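PDB 6TFQ: ABC transporter substrate-binding protein from Rhizobium radiobacter, which probably serves as the solute-binding component of an ABC importer, and here holds an open-chain sugar joined to a glutamate unit. Local coordinates for residues 9-14 against 221-226; 229-234 against 461-466; 299-304 against 439-444; 308-313 against 447-452. All coordinates share one frame; numbering follows the deposited sequence.

Interaction 1: residues 9-14 against 221-226; sequences GVASED and VEQGNQ. With N72 ((2~{R})-2-[[(3~{R},4~{R},5~{S})-3,4,5,6-tetrakis(oxidanyl)-2-oxidanylidene-hexyl]amino]pentanedioic acid), chain D; GLC (alpha-D-glucopyranose), chain C; SO4 (sulfate ion), chain I.
G9 and E222 form a parallel bridge: G9 N donates to V221 O at 2.9 Å, Q223 N returns a bond to G9 O at 3.0 Å, and the two strands run in nearly the same direction. CA of E222 also points its hydrogen at G9 O. Past this point the 9-14 chain leaves the strand through an inverse gamma turn centred on A11, and a side chain takes over from the backbone. Q223 has its CG anti to the backbone N (chi1 -174°) and an extended chain beyond, which brings OE1 to A11 N at 2.8 Å; the donor stands above the amide carbonyl plane, and CB of A11 touches the same oxygen at 3.4 Å. Strand 221-223 is an inner strand of a mixed sheet, parallel to strand 5-10 on one edge and antiparallel to strand 454-467 on the other. With a leucine in place of Q223, A11 N is likely to lose its acceptor and the turn its side-chain tie to the sheet. Just beyond the strand ends lie sugars: Q226 OE1 accepts from OAB of the bound sugar-glutamate conjugate at 2.8 Å, and E13 OE2 from O2 of a glucose at 2.8 Å.

Interaction 2: residues 229-234 against 461-466; sequences RWLQRL and LGTWAR. With SO4 (sulfate ion), chain I; SO4 (sulfate ion), chain J.
The indole of W230 points its six-membered ring at the strand: CH2 comes to C of W464 at 3.7 Å, with that carbon at the ring edge and in its plane. CG anti to the backbone N (chi1 180°) extends the ring from the helix to the strand. CB of A465 meets CH2 obliquely at 3.8 Å, and CB of T463 lies 4.1 Å from CZ3, the threonine and tryptophan side chains sliding past each other in opposite directions. L234, one turn on, covers a ring face near its rim with CD1, while its CD2 presses on CB of A465 at 3.5 Å, a tight carbon pair. The polar groups turn elsewhere: W230 NE1 bonds to D211, and T463 OG1 to N225 O. A sulfate, probably from the crystallisation liquor, takes R233 NH2 on its O2 at 2.7 Å, with its O1 over one guanidinium face of R229. Helix and strand run nearly parallel, 22° apart with axes 10.2 Å from each other. This is helix-on-sheet packing, in which helix 228-236, between strands 221-223 and 240-255 in the chain, lies against strand 454-467, the antiparallel neighbour of both in the mixed sheet.

Interaction 3: residues 299-304 against 439-444; sequences NNLGFD and ELWKEA
A type II beta turn from N300 to F303 sets its tip, L301 and G302, against W441 on helix 434-451. F303 N closes the turn on N300 O at 3.1 Å. CA of G302 lies 3.5 Å from CE3 of W441, approaching the indole obliquely; a beta carbon at G302 would run into that same ring atom, and the backbone angles, with phi at 97°, already call for glycine at this third turn position. Beside it, L301 reaches CZ3 of W441 with CD2 at 3.7 Å, the two side chains crossing at a slant, while W441 also packs on A392, D393 and L396 of helix 392-400. The turn belongs to the long loop between strand 289-291 and helix 314-323, which is thereby laid along the helix; Q445 fastens it further, taking D304 N on its OE1 and giving its NE2 to G302 O. The second half of the contact is D304 across K442. CG of D304, anti to the backbone N (chi1 -171°), is held 3.7 Å from CG of K442, and the two chains cross at about a right angle. The extended lysine runs on past it, bringing CE to F303 O at 3.6 Å. The carboxylate's main partner is K446, which forms a salt bridge to OD2 and is likely to offset the closeness of that oxygen to K442 O, an acceptor like itself at 3.2 Å. Replacing D304 by an alanine is likely to strand the charge of K446 and to deprive D306 N, bonded to OD1, of its side-chain acceptor.

Interaction 4: residues 308-313 against 447-452; sequences GVLNYD and LIVSNV
V449 O accepts the amide of V452 at 3.0 Å as helix 434-451 ends, and CD1 of L310 rests 4.2 Å from the same oxygen. V452 leaves the helix with positive phi (56°) in a Schellman motif, and its CG2 meets CD2 of L310 at 4.1 Å with the two side chains at about a right angle. Further back on the helix, V449 carries the closest approach. Its CG1, anti to the backbone N (chi1 168°), lies 3.3 Å from G308 O and 3.6 Å from V309 N, touching the peptide that joins the two loop residues; the other branch, CG2, lies 4.3 Å from CG2 of V309. Helix 265-272 backs the group, with A272 touching both L310 and V452, and H273 bonds N311 O further along the loop. The next residue after V452 is C453, which like C418 is a magnesium-binding residue in a crystal of this protein, so the packing sits beside that site. No hydrogen bond or charge pair joins the two segments: methyl groups and a peptide unit meet, and the fit rests on van der Waals contact at a partly buried surface, while backbone polar groups bond within the helix end or to H273 and R268.

How the interactions relate
From the N terminus, interaction 1 closes first, joining the opening strand 5-10 to strand 221-223 after some two hundred residues. Interaction 2 opens only a few residues later, on the next helix, and returns at strand 454-467; the two touch, through G224 and N225 against T463 and W230, and share one sheet and one sulfate. Within the long excursion that interaction 2 closes lie interactions 3 and 4. These cross each other, their segments alternating along the chain: the loop before helix 314-323 runs beside helix 434-451, and each contact fastens a successive part of both. Interaction 3 lies about 32 Å from interaction 1, centre to centre, across the chain's middle.

Interaction 1: residues 9-14 against 221-226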
# COMPACT_ATOMS: atom_id res chain seq x y z
N GLY A 9 11.98 7.09 -13.09
CA GLY A 9 12.30 7.93 -11.93
C GLY A 9 11.18 7.93 -10.91
O GLY A 9 10.03 8.19 -11.27
N VAL A 10 11.50 7.62 -9.64
CA VAL A 10 10.46 7.49 -8.59
C VAL A 10 10.70 8.42 -7.39
O VAL A 10 11.83 8.86 -7.15
CB VAL A 10 10.27 5.99 -8.13
CG1 VAL A 10 9.96 5.07 -9.31
CG2 VAL A 10 11.47 5.48 -7.33
N ALA A 11 9.62 8.71 -6.62
CA ALA A 11 9.69 9.54 -5.41
C ALA A 11 10.16 8.65 -4.23
O ALA A 11 9.36 8.22 -3.41
CB ALA A 11 8.34 10.19 -5.12
N SER A 12 11.45 8.33 -4.21
CA SER A 12 12.08 7.48 -3.21
C SER A 12 13.58 7.77 -3.14
O SER A 12 14.16 8.21 -4.12
CB SER A 12 11.85 6.01 -3.55
OG SER A 12 12.40 5.14 -2.57
N GLU A 13 14.19 7.49 -1.98
CA GLU A 13 15.62 7.68 -1.75
C GLU A 13 16.41 6.41 -1.97
O GLU A 13 17.59 6.47 -2.30
CB GLU A 13 15.91 8.19 -0.31
CG GLU A 13 15.39 9.60 -0.03
CD GLU A 13 16.07 10.76 -0.76
OE1 GLU A 13 17.03 10.52 -1.53
OE2 GLU A 13 15.63 11.91 -0.54
N ASP A 14 15.78 5.24 -1.76
CA ASP A 14 16.52 3.97 -1.81
C ASP A 14 15.59 2.78 -1.71
O ASP A 14 14.40 2.92 -1.43
CB ASP A 14 17.49 3.94 -0.58
CG ASP A 14 18.81 3.21 -0.78
OD1 ASP A 14 18.95 2.49 -1.80
OD2 ASP A 14 19.69 3.35 0.07
N VAL A 221 9.68 7.22 -17.88
CA VAL A 221 8.59 7.16 -16.90
C VAL A 221 9.02 7.96 -15.66
O VAL A 221 10.17 7.86 -15.23
CB VAL A 221 8.21 5.69 -16.51
CG1 VAL A 221 7.20 5.64 -15.36
CG2 VAL A 221 7.69 4.91 -17.71
N GLU A 222 8.10 8.75 -15.11
CA GLU A 222 8.35 9.45 -13.86
C GLU A 222 7.12 9.41 -12.98
O GLU A 222 6.00 9.40 -13.49
CB GLU A 222 8.85 10.89 -14.05
CG GLU A 222 7.79 11.90 -14.46
CD GLU A 222 8.05 13.33 -14.00
OE1 GLU A 222 7.53 14.25 -14.67
OE2 GLU A 222 8.75 13.54 -12.98
N GLN A 223 7.34 9.42 -11.67
CA GLN A 223 6.27 9.53 -10.70
C GLN A 223 5.90 11.01 -10.63
O GLN A 223 6.77 11.88 -10.71
CB GLN A 223 6.72 9.02 -9.33
CG GLN A 223 5.59 8.98 -8.31
CD GLN A 223 5.98 8.25 -7.05
OE1 GLN A 223 7.04 7.64 -6.95
NE2 GLN A 223 5.10 8.26 -6.08
N GLY A 224 4.60 11.28 -10.53
CA GLY A 224 4.08 12.63 -10.38
C GLY A 224 3.79 12.95 -8.94
O GLY A 224 4.31 12.30 -8.02
N ASN A 225 2.93 13.93 -8.74
CA ASN A 225 2.51 14.36 -7.41
C ASN A 225 0.97 14.49 -7.38
O ASN A 225 0.33 14.13 -8.37
CB ASN A 225 3.25 15.66 -7.01
CG ASN A 225 2.85 16.89 -7.79
OD1 ASN A 225 1.78 16.98 -8.39
ND2 ASN A 225 3.70 17.88 -7.77
N GLN A 226 0.38 15.01 -6.30
CA GLN A 226 -1.09 15.12 -6.19
C GLN A 226 -1.63 16.48 -6.62
O GLN A 226 -2.83 16.72 -6.51
CB GLN A 226 -1.56 14.77 -4.76
CG GLN A 226 -1.26 13.33 -4.33
CD GLN A 226 0.23 13.08 -4.07
OE1 GLN A 226 0.92 13.84 -3.38
NE2 GLN A 226 0.75 12.02 -4.65
OAB N72 D . -0.03 13.17 -0.85
CAF N72 D . -0.09 12.03 0.01
CAG N72 D . 1.00 10.97 -0.25
OAC N72 D . 1.76 11.26 -1.39
CAH N72 D . 0.44 9.56 -0.02
OAM N72 D . -0.94 9.37 -0.10
CAI N72 D . 0.88 8.28 -0.72
OAD N72 D . 1.40 8.55 -1.97
CAJ N72 D . 1.76 7.40 0.15
OAE N72 D . 1.63 7.49 1.37
CAK N72 D . 2.68 6.31 -0.43
N N72 D . 2.13 5.02 -0.04
CA N72 D . 2.90 4.10 0.73
C N72 D . 4.10 4.64 1.49
O N72 D . 5.19 4.50 0.87
CB N72 D . 1.93 3.23 1.55
CG N72 D . 2.55 2.34 2.64
CD N72 D . 1.86 1.01 2.91
OE1 N72 D . 1.47 0.25 1.99
OE2 N72 D . 1.69 0.66 4.10
OXT N72 D . 4.10 5.17 2.66
C1 GLC C . 15.16 15.76 -2.03
C2 GLC C . 16.51 15.15 -2.42
C3 GLC C . 17.57 16.23 -2.60
C4 GLC C . 16.96 17.62 -2.63
C5 GLC C . 16.16 17.89 -1.35
C6 GLC C . 15.27 19.11 -1.43
O1 GLC C . 14.26 14.79 -1.63
O2 GLC C . 16.94 14.18 -1.47
O3 GLC C . 18.30 15.99 -3.80
O4 GLC C . 17.98 18.60 -2.78
O5 GLC C . 15.32 16.77 -1.02
O6 GLC C . 14.35 19.18 -0.35
S SO4 I . 4.06 21.20 -9.29
O1 SO4 I . 3.98 22.38 -10.14
O2 SO4 I . 4.92 20.18 -9.92
O3 SO4 I . 2.71 20.65 -9.09
O4 SO4 I . 4.63 21.57 -7.99

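Interaction 2: residues 229-234 against 461-466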
# COMPACT_ATOMS: atom_id res chain seq x y z
N ARG A 229 -1.44 21.30 -11.07
CA ARG A 229 -0.46 21.99 -11.91
C ARG A 229 0.48 21.01 -12.65
O ARG A 229 0.76 21.23 -13.83
CB ARG A 229 0.42 22.91 -11.07
CG ARG A 229 -0.22 24.22 -10.69
CD ARG A 229 0.67 24.86 -9.66
NE ARG A 229 2.04 25.02 -10.15
CZ ARG A 229 3.09 25.25 -9.36
NH1 ARG A 229 4.30 25.39 -9.89
NH2 ARG A 229 2.95 25.29 -8.04
N TRP A 230 1.01 19.97 -11.93
CA TRP A 230 1.88 18.92 -12.50
C TRP A 230 1.10 18.19 -13.62
O TRP A 230 1.62 17.96 -14.71
CB TRP A 230 2.33 17.91 -11.41
CG TRP A 230 3.23 16.82 -11.95
CD1 TRP A 230 4.58 16.87 -12.08
CD2 TRP A 230 2.82 15.57 -12.54
NE1 TRP A 230 5.05 15.73 -12.68
CE2 TRP A 230 3.98 14.92 -13.00
CE3 TRP A 230 1.57 14.91 -12.67
CZ2 TRP A 230 3.95 13.64 -13.58
CZ3 TRP A 230 1.54 13.66 -13.28
CH2 TRP A 230 2.72 13.03 -13.72
N LEU A 231 -0.15 17.83 -13.31
CA LEU A 231 -1.11 17.15 -14.18
C LEU A 231 -1.32 17.97 -15.46
O LEU A 231 -1.14 17.44 -16.56
CB LEU A 231 -2.42 17.01 -13.38
CG LEU A 231 -3.36 15.86 -13.68
CD1 LEU A 231 -2.69 14.51 -13.43
CD2 LEU A 231 -4.59 15.97 -12.79
N GLN A 232 -1.59 19.29 -15.32
CA GLN A 232 -1.80 20.24 -16.42
C GLN A 232 -0.55 20.42 -17.27
O GLN A 232 -0.62 20.30 -18.49
CB GLN A 232 -2.31 21.60 -15.89
CG GLN A 232 -3.74 21.58 -15.35
CD GLN A 232 -4.08 22.66 -14.33
OE1 GLN A 232 -3.28 23.54 -14.00
NE2 GLN A 232 -5.28 22.60 -13.79
N ARG A 233 0.60 20.70 -16.64
CA ARG A 233 1.87 20.92 -17.32
C ARG A 233 2.32 19.70 -18.13
O ARG A 233 2.79 19.86 -19.25
CB ARG A 233 2.96 21.30 -16.31
CG ARG A 233 4.21 21.94 -16.94
CD ARG A 233 5.40 21.83 -16.01
NE ARG A 233 4.98 21.92 -14.61
CZ ARG A 233 5.26 21.01 -13.69
NH1 ARG A 233 6.02 19.97 -13.97
NH2 ARG A 233 4.81 21.17 -12.46
N LEU A 234 2.17 18.49 -17.56
CA LEU A 234 2.62 17.28 -18.24
C LEU A 234 1.70 16.85 -19.37
O LEU A 234 2.21 16.35 -20.38
CB LEU A 234 2.91 16.17 -17.24
CG LEU A 234 4.40 16.24 -16.84
CD1 LEU A 234 4.68 17.19 -15.68
CD2 LEU A 234 5.08 14.94 -16.90
N LEU A 461 -5.37 9.12 -6.19
CA LEU A 461 -5.02 8.13 -7.19
C LEU A 461 -3.51 8.30 -7.46
O LEU A 461 -2.97 9.39 -7.22
CB LEU A 461 -5.83 8.39 -8.49
CG LEU A 461 -7.37 8.20 -8.42
CD1 LEU A 461 -8.05 8.81 -9.62
CD2 LEU A 461 -7.75 6.70 -8.28
N GLY A 462 -2.85 7.23 -7.89
CA GLY A 462 -1.44 7.29 -8.24
C GLY A 462 -1.26 8.12 -9.50
O GLY A 462 -2.10 8.05 -10.39
N THR A 463 -0.23 8.97 -9.55
CA THR A 463 0.03 9.82 -10.73
C THR A 463 1.42 9.56 -11.29
O THR A 463 2.41 9.60 -10.55
CB THR A 463 -0.15 11.31 -10.42
OG1 THR A 463 0.62 11.62 -9.27
CG2 THR A 463 -1.60 11.70 -10.23
N TRP A 464 1.46 9.25 -12.59
CA TRP A 464 2.66 8.90 -13.34
C TRP A 464 2.59 9.46 -14.74
O TRP A 464 1.50 9.66 -15.28
CB TRP A 464 2.81 7.35 -13.40
CG TRP A 464 2.99 6.75 -12.04
CD1 TRP A 464 2.01 6.53 -11.10
CD2 TRP A 464 4.23 6.41 -11.40
NE1 TRP A 464 2.57 6.09 -9.93
CE2 TRP A 464 3.92 6.00 -10.09
CE3 TRP A 464 5.55 6.31 -11.86
CZ2 TRP A 464 4.90 5.49 -9.23
CZ3 TRP A 464 6.52 5.83 -10.99
CH2 TRP A 464 6.19 5.42 -9.69
N ALA A 465 3.74 9.68 -15.34
CA ALA A 465 3.81 10.14 -16.71
C ALA A 465 4.72 9.21 -17.47
O ALA A 465 5.68 8.69 -16.90
CB ALA A 465 4.35 11.57 -16.78
N ARG A 466 4.39 8.96 -18.75
CA ARG A 466 5.21 8.16 -19.64
C ARG A 466 5.40 8.90 -20.93
O ARG A 466 4.55 9.73 -21.31
CB ARG A 466 4.62 6.75 -19.89
CG ARG A 466 3.25 6.72 -20.61
CD ARG A 466 2.92 5.33 -21.16
NE ARG A 466 1.62 5.29 -21.85
CZ ARG A 466 1.41 5.64 -23.12
NH1 ARG A 466 2.42 6.07 -23.87
NH2 ARG A 466 0.20 5.59 -23.63
S SO4 I . 4.06 21.20 -9.29
O1 SO4 I . 3.98 22.38 -10.14
O2 SO4 I . 4.92 20.18 -9.92
O3 SO4 I . 2.71 20.65 -9.09
O4 SO4 I . 4.63 21.57 -7.99
S SO4 J . -2.05 4.37 -20.95
O1 SO4 J . -1.85 4.19 -22.38
O2 SO4 J . -3.04 5.42 -20.77
O3 SO4 J . -2.51 3.12 -20.33
O4 SO4 J . -0.77 4.78 -20.37

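Interaction 3: residues 299-304 against 439-444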
# COMPACT_ATOMS: atom_id res chain seq x y z
N ASN A 299 -13.36 3.01 -2.14
CA ASN A 299 -13.55 1.86 -3.03
C ASN A 299 -13.77 0.52 -2.29
O ASN A 299 -13.95 -0.51 -2.95
CB ASN A 299 -12.38 1.76 -4.03
CG ASN A 299 -11.13 1.07 -3.49
OD1 ASN A 299 -10.91 0.91 -2.28
ND2 ASN A 299 -10.30 0.64 -4.40
N ASN A 300 -13.71 0.53 -0.95
CA ASN A 300 -13.88 -0.66 -0.12
C ASN A 300 -15.29 -1.21 -0.06
O ASN A 300 -16.26 -0.46 0.10
CB ASN A 300 -13.42 -0.41 1.31
CG ASN A 300 -11.92 -0.44 1.53
OD1 ASN A 300 -11.44 -1.16 2.37
ND2 ASN A 300 -11.16 0.34 0.78
N LEU A 301 -15.38 -2.56 -0.08
CA LEU A 301 -16.60 -3.32 0.13
C LEU A 301 -16.85 -3.08 1.63
O LEU A 301 -15.95 -3.33 2.43
CB LEU A 301 -16.28 -4.82 -0.10
CG LEU A 301 -17.38 -5.73 -0.66
CD1 LEU A 301 -16.78 -6.93 -1.38
CD2 LEU A 301 -18.32 -6.21 0.45
N GLY A 302 -18.01 -2.53 1.98
CA GLY A 302 -18.37 -2.20 3.36
C GLY A 302 -18.12 -0.75 3.76
O GLY A 302 -18.30 -0.40 4.93
N PHE A 303 -17.72 0.11 2.79
CA PHE A 303 -17.46 1.54 3.01
C PHE A 303 -18.70 2.27 3.54
O PHE A 303 -19.81 2.05 3.04
CB PHE A 303 -16.98 2.21 1.71
CG PHE A 303 -16.80 3.71 1.79
CD1 PHE A 303 -15.72 4.26 2.49
CD2 PHE A 303 -17.70 4.57 1.17
CE1 PHE A 303 -15.56 5.64 2.57
CE2 PHE A 303 -17.54 5.96 1.26
CZ PHE A 303 -16.46 6.48 1.97
N ASP A 304 -18.51 3.15 4.54
CA ASP A 304 -19.62 3.90 5.12
C ASP A 304 -19.58 5.38 4.71
O ASP A 304 -18.85 6.17 5.32
CB ASP A 304 -19.64 3.73 6.65
CG ASP A 304 -20.86 4.27 7.39
OD1 ASP A 304 -21.78 4.77 6.72
OD2 ASP A 304 -20.87 4.20 8.63
N GLU A 439 -23.09 -4.06 7.34
CA GLU A 439 -23.61 -3.31 8.48
C GLU A 439 -22.65 -3.31 9.68
O GLU A 439 -22.52 -2.28 10.35
CB GLU A 439 -25.02 -3.78 8.87
CG GLU A 439 -26.01 -2.64 9.13
CD GLU A 439 -26.04 -1.48 8.13
OE1 GLU A 439 -26.15 -1.73 6.91
OE2 GLU A 439 -25.95 -0.32 8.60
N LEU A 440 -21.97 -4.45 9.94
CA LEU A 440 -20.97 -4.57 11.01
C LEU A 440 -19.73 -3.71 10.68
O LEU A 440 -19.17 -3.09 11.59
CB LEU A 440 -20.57 -6.03 11.27
CG LEU A 440 -21.62 -6.92 11.96
CD1 LEU A 440 -21.38 -8.39 11.63
CD2 LEU A 440 -21.65 -6.68 13.47
N TRP A 441 -19.35 -3.64 9.39
CA TRP A 441 -18.25 -2.81 8.91
C TRP A 441 -18.56 -1.32 9.08
O TRP A 441 -17.68 -0.56 9.47
CB TRP A 441 -17.89 -3.14 7.45
CG TRP A 441 -17.03 -4.36 7.27
CD1 TRP A 441 -16.04 -4.80 8.11
CD2 TRP A 441 -17.01 -5.23 6.14
NE1 TRP A 441 -15.44 -5.92 7.58
CE2 TRP A 441 -16.00 -6.20 6.37
CE3 TRP A 441 -17.74 -5.28 4.94
CZ2 TRP A 441 -15.73 -7.23 5.45
CZ3 TRP A 441 -17.45 -6.29 4.02
CH2 TRP A 441 -16.44 -7.23 4.27
N LYS A 442 -19.82 -0.93 8.80
CA LYS A 442 -20.31 0.45 8.95
C LYS A 442 -20.37 0.84 10.43
O LYS A 442 -20.04 1.97 10.77
CB LYS A 442 -21.68 0.64 8.29
CG LYS A 442 -21.64 0.66 6.77
CD LYS A 442 -23.01 0.96 6.18
CE LYS A 442 -22.90 1.17 4.69
NZ LYS A 442 -24.17 1.64 4.10
N GLU A 443 -20.77 -0.11 11.30
CA GLU A 443 -20.81 0.07 12.76
C GLU A 443 -19.38 0.36 13.26
O GLU A 443 -19.19 1.27 14.06
CB GLU A 443 -21.33 -1.20 13.45
CG GLU A 443 -22.84 -1.36 13.47
CD GLU A 443 -23.28 -2.69 14.05
OE1 GLU A 443 -24.18 -3.32 13.45
OE2 GLU A 443 -22.73 -3.11 15.09
N ALA A 444 -18.38 -0.42 12.76
CA ALA A 444 -16.97 -0.25 13.10
C ALA A 444 -16.49 1.15 12.70
O ALA A 444 -15.92 1.85 13.53
CB ALA A 444 -16.11 -1.33 12.43

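Interaction 4: residues 308-313 against 447-452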
# COMPACT_ATOMS: atom_id res chain seq x y z
N GLY A 308 -20.11 9.69 9.88
CA GLY A 308 -20.24 10.79 10.83
C GLY A 308 -18.99 11.62 11.04
O GLY A 308 -18.75 12.10 12.16
N VAL A 309 -18.18 11.78 9.97
CA VAL A 309 -16.94 12.57 9.98
C VAL A 309 -17.21 13.97 10.52
O VAL A 309 -18.21 14.58 10.16
CB VAL A 309 -16.22 12.55 8.60
CG1 VAL A 309 -15.11 13.61 8.50
CG2 VAL A 309 -15.64 11.16 8.33
N LEU A 310 -16.35 14.43 11.45
CA LEU A 310 -16.49 15.73 12.11
C LEU A 310 -16.29 16.87 11.10
O LEU A 310 -15.36 16.82 10.29
CB LEU A 310 -15.55 15.83 13.34
CG LEU A 310 -16.13 15.28 14.69
CD1 LEU A 310 -16.43 13.75 14.65
CD2 LEU A 310 -15.16 15.56 15.84
N ASN A 311 -17.21 17.83 11.10
CA ASN A 311 -17.21 18.94 10.14
C ASN A 311 -16.15 20.03 10.43
O ASN A 311 -15.58 20.07 11.52
CB ASN A 311 -18.63 19.55 10.02
CG ASN A 311 -19.03 20.50 11.14
OD1 ASN A 311 -18.73 20.31 12.32
ND2 ASN A 311 -19.74 21.56 10.77
N TYR A 312 -15.91 20.91 9.45
CA TYR A 312 -15.00 22.02 9.60
C TYR A 312 -15.68 23.13 10.42
O TYR A 312 -16.65 23.75 9.97
CB TYR A 312 -14.48 22.52 8.24
CG TYR A 312 -13.51 23.67 8.37
CD1 TYR A 312 -12.22 23.47 8.87
CD2 TYR A 312 -13.89 24.98 8.05
CE1 TYR A 312 -11.33 24.53 9.01
CE2 TYR A 312 -13.01 26.04 8.18
CZ TYR A 312 -11.72 25.81 8.65
OH TYR A 312 -10.86 26.87 8.80
N ASP A 313 -15.20 23.33 11.65
CA ASP A 313 -15.74 24.32 12.58
C ASP A 313 -14.60 24.73 13.53
O ASP A 313 -14.54 24.22 14.66
CB ASP A 313 -16.96 23.74 13.34
CG ASP A 313 -17.78 24.72 14.15
OD1 ASP A 313 -17.37 25.91 14.26
OD2 ASP A 313 -18.82 24.31 14.70
N LEU A 447 -17.91 3.98 15.01
CA LEU A 447 -17.21 3.93 16.30
C LEU A 447 -15.79 4.53 16.22
O LEU A 447 -15.41 5.28 17.11
CB LEU A 447 -17.16 2.49 16.86
CG LEU A 447 -18.49 1.87 17.34
CD1 LEU A 447 -18.37 0.37 17.42
CD2 LEU A 447 -18.92 2.43 18.70
N ILE A 448 -15.03 4.21 15.15
CA ILE A 448 -13.67 4.72 14.94
C ILE A 448 -13.71 6.25 14.73
O ILE A 448 -12.91 6.98 15.34
CB ILE A 448 -12.91 3.96 13.81
CG1 ILE A 448 -12.75 2.45 14.17
CG2 ILE A 448 -11.52 4.62 13.54
CD1 ILE A 448 -12.69 1.49 12.97
N VAL A 449 -14.69 6.73 13.92
CA VAL A 449 -14.88 8.16 13.64
C VAL A 449 -15.26 8.95 14.91
O VAL A 449 -14.63 9.97 15.20
CB VAL A 449 -15.89 8.41 12.48
CG1 VAL A 449 -16.29 9.88 12.41
CG2 VAL A 449 -15.31 7.96 11.14
N SER A 450 -16.29 8.49 15.66
CA SER A 450 -16.77 9.19 16.85
C SER A 450 -15.74 9.19 18.00
O SER A 450 -15.71 10.13 18.79
CB SER A 450 -18.15 8.67 17.29
OG SER A 450 -18.06 7.33 17.72
N ASN A 451 -14.86 8.18 18.04
CA ASN A 451 -13.79 8.17 19.04
C ASN A 451 -12.62 9.08 18.64
O ASN A 451 -11.78 9.40 19.46
CB ASN A 451 -13.30 6.76 19.32
CG ASN A 451 -13.12 6.53 20.79
OD1 ASN A 451 -11.99 6.42 21.28
ND2 ASN A 451 -14.25 6.45 21.53
N VAL A 452 -12.62 9.53 17.37
CA VAL A 452 -11.63 10.43 16.77
C VAL A 452 -10.20 9.84 16.91
O VAL A 452 -9.24 10.53 17.27
CB VAL A 452 -11.74 11.92 17.23
CG1 VAL A 452 -11.04 12.85 16.23
CG2 VAL A 452 -13.20 12.35 17.42